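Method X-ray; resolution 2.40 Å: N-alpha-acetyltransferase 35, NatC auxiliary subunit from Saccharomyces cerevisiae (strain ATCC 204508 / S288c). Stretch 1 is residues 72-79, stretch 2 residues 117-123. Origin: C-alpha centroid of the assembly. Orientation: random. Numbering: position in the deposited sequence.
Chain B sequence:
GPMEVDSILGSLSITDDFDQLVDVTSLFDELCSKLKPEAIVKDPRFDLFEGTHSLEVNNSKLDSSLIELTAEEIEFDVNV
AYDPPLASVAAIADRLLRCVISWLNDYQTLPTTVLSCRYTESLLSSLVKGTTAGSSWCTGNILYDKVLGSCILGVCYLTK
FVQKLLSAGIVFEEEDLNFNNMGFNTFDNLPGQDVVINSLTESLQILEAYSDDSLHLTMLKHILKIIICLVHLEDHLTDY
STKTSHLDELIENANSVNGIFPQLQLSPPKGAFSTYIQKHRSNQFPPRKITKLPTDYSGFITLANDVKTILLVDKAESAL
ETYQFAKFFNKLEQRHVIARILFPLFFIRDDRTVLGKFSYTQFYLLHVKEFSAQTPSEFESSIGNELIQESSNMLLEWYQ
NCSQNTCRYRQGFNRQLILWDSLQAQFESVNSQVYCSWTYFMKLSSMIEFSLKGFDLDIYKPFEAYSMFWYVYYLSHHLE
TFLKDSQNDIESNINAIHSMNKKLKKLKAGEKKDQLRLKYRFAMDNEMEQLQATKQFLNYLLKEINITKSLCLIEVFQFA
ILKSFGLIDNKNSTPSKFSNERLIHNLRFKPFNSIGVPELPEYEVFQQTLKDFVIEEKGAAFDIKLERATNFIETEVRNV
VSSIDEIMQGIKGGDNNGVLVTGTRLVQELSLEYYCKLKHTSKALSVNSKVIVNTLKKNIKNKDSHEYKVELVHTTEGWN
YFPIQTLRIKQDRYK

Stretch 1, residues 72-79: EEIEFDVN
Stretch 2, residues 117-123: CRYTESL

The last turn of a helix and the loop after it (Glu72 to Asn79) pack against the start of a second helix (Cys117 to Leu123). The contact is small, burying 322 Å² over both sides, and no hydrogen bond crosses it. Packing by Val78, Arg118, Phe76 and Tyr119 accounts for most of it.

Stretch 1 is helical through Glu75. Phe76 is the first residue to leave helical geometry, with phi/psi -59/132. Asp77 stays extended at -123/127, and Val78 turns back to -69/-26. The two extended residues let Phe76 and Val78 point their CA-to-CB bonds toward stretch 2, while that of Asp77 points away. Asp77 (chi1 t) instead accepts a bond at OD1 from Asn79 N, at 2.6 Å, which ties the turn around Val78.

In stretch 2, Cys117 is the N-cap. Its side chain (chi1 t) accepts a weak capping bond at SG from Tyr119 N, at 3.3 Å. The helix runs from Arg118 onward; Ser122 N bonds to Arg118 O at 3.0 Å. The register is set by Val78 and Tyr119, whose CA atoms lie 6.6 Å apart.

Val78 (chi1 -74°, m) fits against the helix with its two methyl groups. Its CG1 sits over one face of the Tyr119 ring, 4.2 Å from the centroid and 24° off the normal, a CH-pi contact. The same CG1 is 4.0 Å from Arg118 O. Val78 CG2 lies 4.2 Å from Ser122 OG. A short branched side chain suits this close approach.

The CA-to-CB bond of Arg118 points toward stretch 1; chi1, chi2 and chi3 are all m and chi4 is -86°. Its aliphatic part packs on Phe76, with Arg118 CG 4.2 Å from Phe76 CD1. The guanidinium reaches the end of the first helix, where Arg118 NH1 lies 3.7 Å from Glu73 O, near the guanidinium plane. This is a contact without a hydrogen bond. A long side chain can thus serve both places.

Phe76 (chi1 t, chi2 -87°) is buried. Its flat apolar ring can meet the aliphatic part of Arg118 and the Tyr119 ring together. The CA-to-CB bond of Tyr119 (chi1 m, chi2 -84°) is sideways to stretch 1, but the end of the side chain comes nearer. Its ring offers a face to Val78 CG1. The two rings are steeply inclined, planes at 85° and centroids 5.9 Å apart. Phe76 CZ is 3.9 Å from Tyr119 CE2 and 3.6 Å from Tyr119 OH, which lies at the Phe76 ring edge. The contact buries this hydroxyl, and it has no hydrogen-bond partner in the model.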

# COMPACT_ATOMS: atom_id res chain seq x y z
N GLU B 72 28.33 -23.96 9.03
CA GLU B 72 27.13 -24.44 9.71
C GLU B 72 25.90 -24.32 8.82
O GLU B 72 25.06 -25.22 8.77
CB GLU B 72 26.92 -23.69 11.02
CG GLU B 72 27.96 -23.96 12.10
CD GLU B 72 29.22 -23.14 11.92
OE1 GLU B 72 29.69 -22.99 10.77
OE2 GLU B 72 29.74 -22.62 12.93
N GLU B 73 25.78 -23.20 8.09
CA GLU B 73 24.64 -23.03 7.20
C GLU B 73 24.68 -24.03 6.05
O GLU B 73 23.64 -24.52 5.61
CB GLU B 73 24.61 -21.60 6.65
CG GLU B 73 24.32 -20.54 7.70
CD GLU B 73 24.50 -19.12 7.18
OE1 GLU B 73 25.25 -18.94 6.20
OE2 GLU B 73 23.89 -18.19 7.74
N ILE B 74 25.88 -24.35 5.55
CA ILE B 74 25.99 -25.27 4.43
C ILE B 74 25.78 -26.71 4.88
O ILE B 74 25.12 -27.51 4.20
CB ILE B 74 27.35 -25.10 3.73
CG1 ILE B 74 27.45 -23.71 3.09
CG2 ILE B 74 27.55 -26.18 2.67
CD1 ILE B 74 28.82 -23.40 2.50
N GLU B 75 26.31 -27.07 6.05
CA GLU B 75 26.33 -28.45 6.51
C GLU B 75 25.18 -28.80 7.44
O GLU B 75 25.12 -29.94 7.92
CB GLU B 75 27.66 -28.74 7.23
CG GLU B 75 28.91 -28.45 6.41
CD GLU B 75 29.04 -29.35 5.19
OE1 GLU B 75 28.40 -30.41 5.15
OE2 GLU B 75 29.80 -28.98 4.26
N PHE B 76 24.26 -27.87 7.70
CA PHE B 76 23.18 -28.14 8.64
C PHE B 76 22.36 -29.35 8.19
O PHE B 76 21.95 -29.44 7.03
CB PHE B 76 22.27 -26.92 8.80
CG PHE B 76 21.23 -27.09 9.87
CD1 PHE B 76 20.01 -27.68 9.59
CD2 PHE B 76 21.47 -26.67 11.17
CE1 PHE B 76 19.05 -27.85 10.57
CE2 PHE B 76 20.52 -26.84 12.16
CZ PHE B 76 19.31 -27.42 11.86
N ASP B 77 22.12 -30.27 9.12
CA ASP B 77 21.38 -31.49 8.85
C ASP B 77 20.18 -31.57 9.78
O ASP B 77 20.33 -31.47 11.00
CB ASP B 77 22.27 -32.72 9.02
CG ASP B 77 21.64 -33.99 8.48
OD1 ASP B 77 20.48 -34.29 8.83
OD2 ASP B 77 22.31 -34.69 7.69
N VAL B 78 18.99 -31.77 9.20
CA VAL B 78 17.78 -31.86 10.01
C VAL B 78 17.77 -33.12 10.86
O VAL B 78 17.13 -33.16 11.92
CB VAL B 78 16.54 -31.77 9.10
CG1 VAL B 78 16.34 -30.35 8.62
CG2 VAL B 78 16.68 -32.72 7.93
N ASN B 79 18.46 -34.18 10.42
CA ASN B 79 18.43 -35.45 11.13
C ASN B 79 19.34 -35.48 12.35
O ASN B 79 19.25 -36.42 13.15
CB ASN B 79 18.82 -36.60 10.19
CG ASN B 79 18.01 -36.62 8.91
OD1 ASN B 79 16.83 -36.97 8.92
ND2 ASN B 79 18.64 -36.24 7.80
N CYS B 117 13.65 -21.31 7.50
CA CYS B 117 13.87 -22.47 8.36
C CYS B 117 14.07 -23.72 7.52
O CYS B 117 13.29 -24.01 6.61
CB CYS B 117 12.67 -22.65 9.30
SG CYS B 117 12.73 -24.11 10.37
N ARG B 118 15.13 -24.48 7.83
CA ARG B 118 15.39 -25.71 7.09
C ARG B 118 14.37 -26.80 7.39
O ARG B 118 14.19 -27.70 6.57
CB ARG B 118 16.80 -26.22 7.40
CG ARG B 118 17.90 -25.28 6.94
CD ARG B 118 17.87 -25.09 5.44
NE ARG B 118 18.11 -26.35 4.74
CZ ARG B 118 19.32 -26.82 4.45
NH1 ARG B 118 20.40 -26.14 4.80
NH2 ARG B 118 19.44 -27.97 3.80
N TYR B 119 13.69 -26.72 8.53
CA TYR B 119 12.70 -27.74 8.86
C TYR B 119 11.42 -27.55 8.05
O TYR B 119 10.83 -28.53 7.58
CB TYR B 119 12.39 -27.71 10.36
CG TYR B 119 13.55 -28.15 11.22
CD1 TYR B 119 13.79 -29.49 11.47
CD2 TYR B 119 14.42 -27.21 11.78
CE1 TYR B 119 14.85 -29.90 12.26
CE2 TYR B 119 15.48 -27.61 12.57
CZ TYR B 119 15.69 -28.95 12.80
OH TYR B 119 16.75 -29.36 13.58
N THR B 120 10.98 -26.30 7.87
CA THR B 120 9.80 -26.05 7.06
C THR B 120 10.05 -26.41 5.60
O THR B 120 9.16 -26.92 4.92
CB THR B 120 9.36 -24.59 7.18
OG1 THR B 120 10.37 -23.74 6.63
CG2 THR B 120 9.15 -24.21 8.64
N GLU B 121 11.27 -26.14 5.11
CA GLU B 121 11.63 -26.57 3.77
C GLU B 121 11.60 -28.09 3.66
O GLU B 121 11.13 -28.63 2.65
CB GLU B 121 13.02 -26.03 3.40
CG GLU B 121 13.35 -26.01 1.91
CD GLU B 121 13.88 -27.33 1.38
OE1 GLU B 121 14.15 -28.23 2.19
OE2 GLU B 121 14.02 -27.45 0.14
N SER B 122 12.08 -28.79 4.69
CA SER B 122 12.13 -30.24 4.64
C SER B 122 10.73 -30.84 4.63
O SER B 122 10.44 -31.75 3.85
CB SER B 122 12.95 -30.77 5.83
OG SER B 122 13.12 -32.18 5.75
N LEU B 123 9.84 -30.33 5.49
CA LEU B 123 8.48 -30.85 5.54
C LEU B 123 7.72 -30.56 4.25
O LEU B 123 7.05 -31.44 3.70
CB LEU B 123 7.73 -30.26 6.74
CG LEU B 123 6.22 -30.49 6.82
CD1 LEU B 123 5.88 -31.97 6.74
CD2 LEU B 123 5.64 -29.88 8.08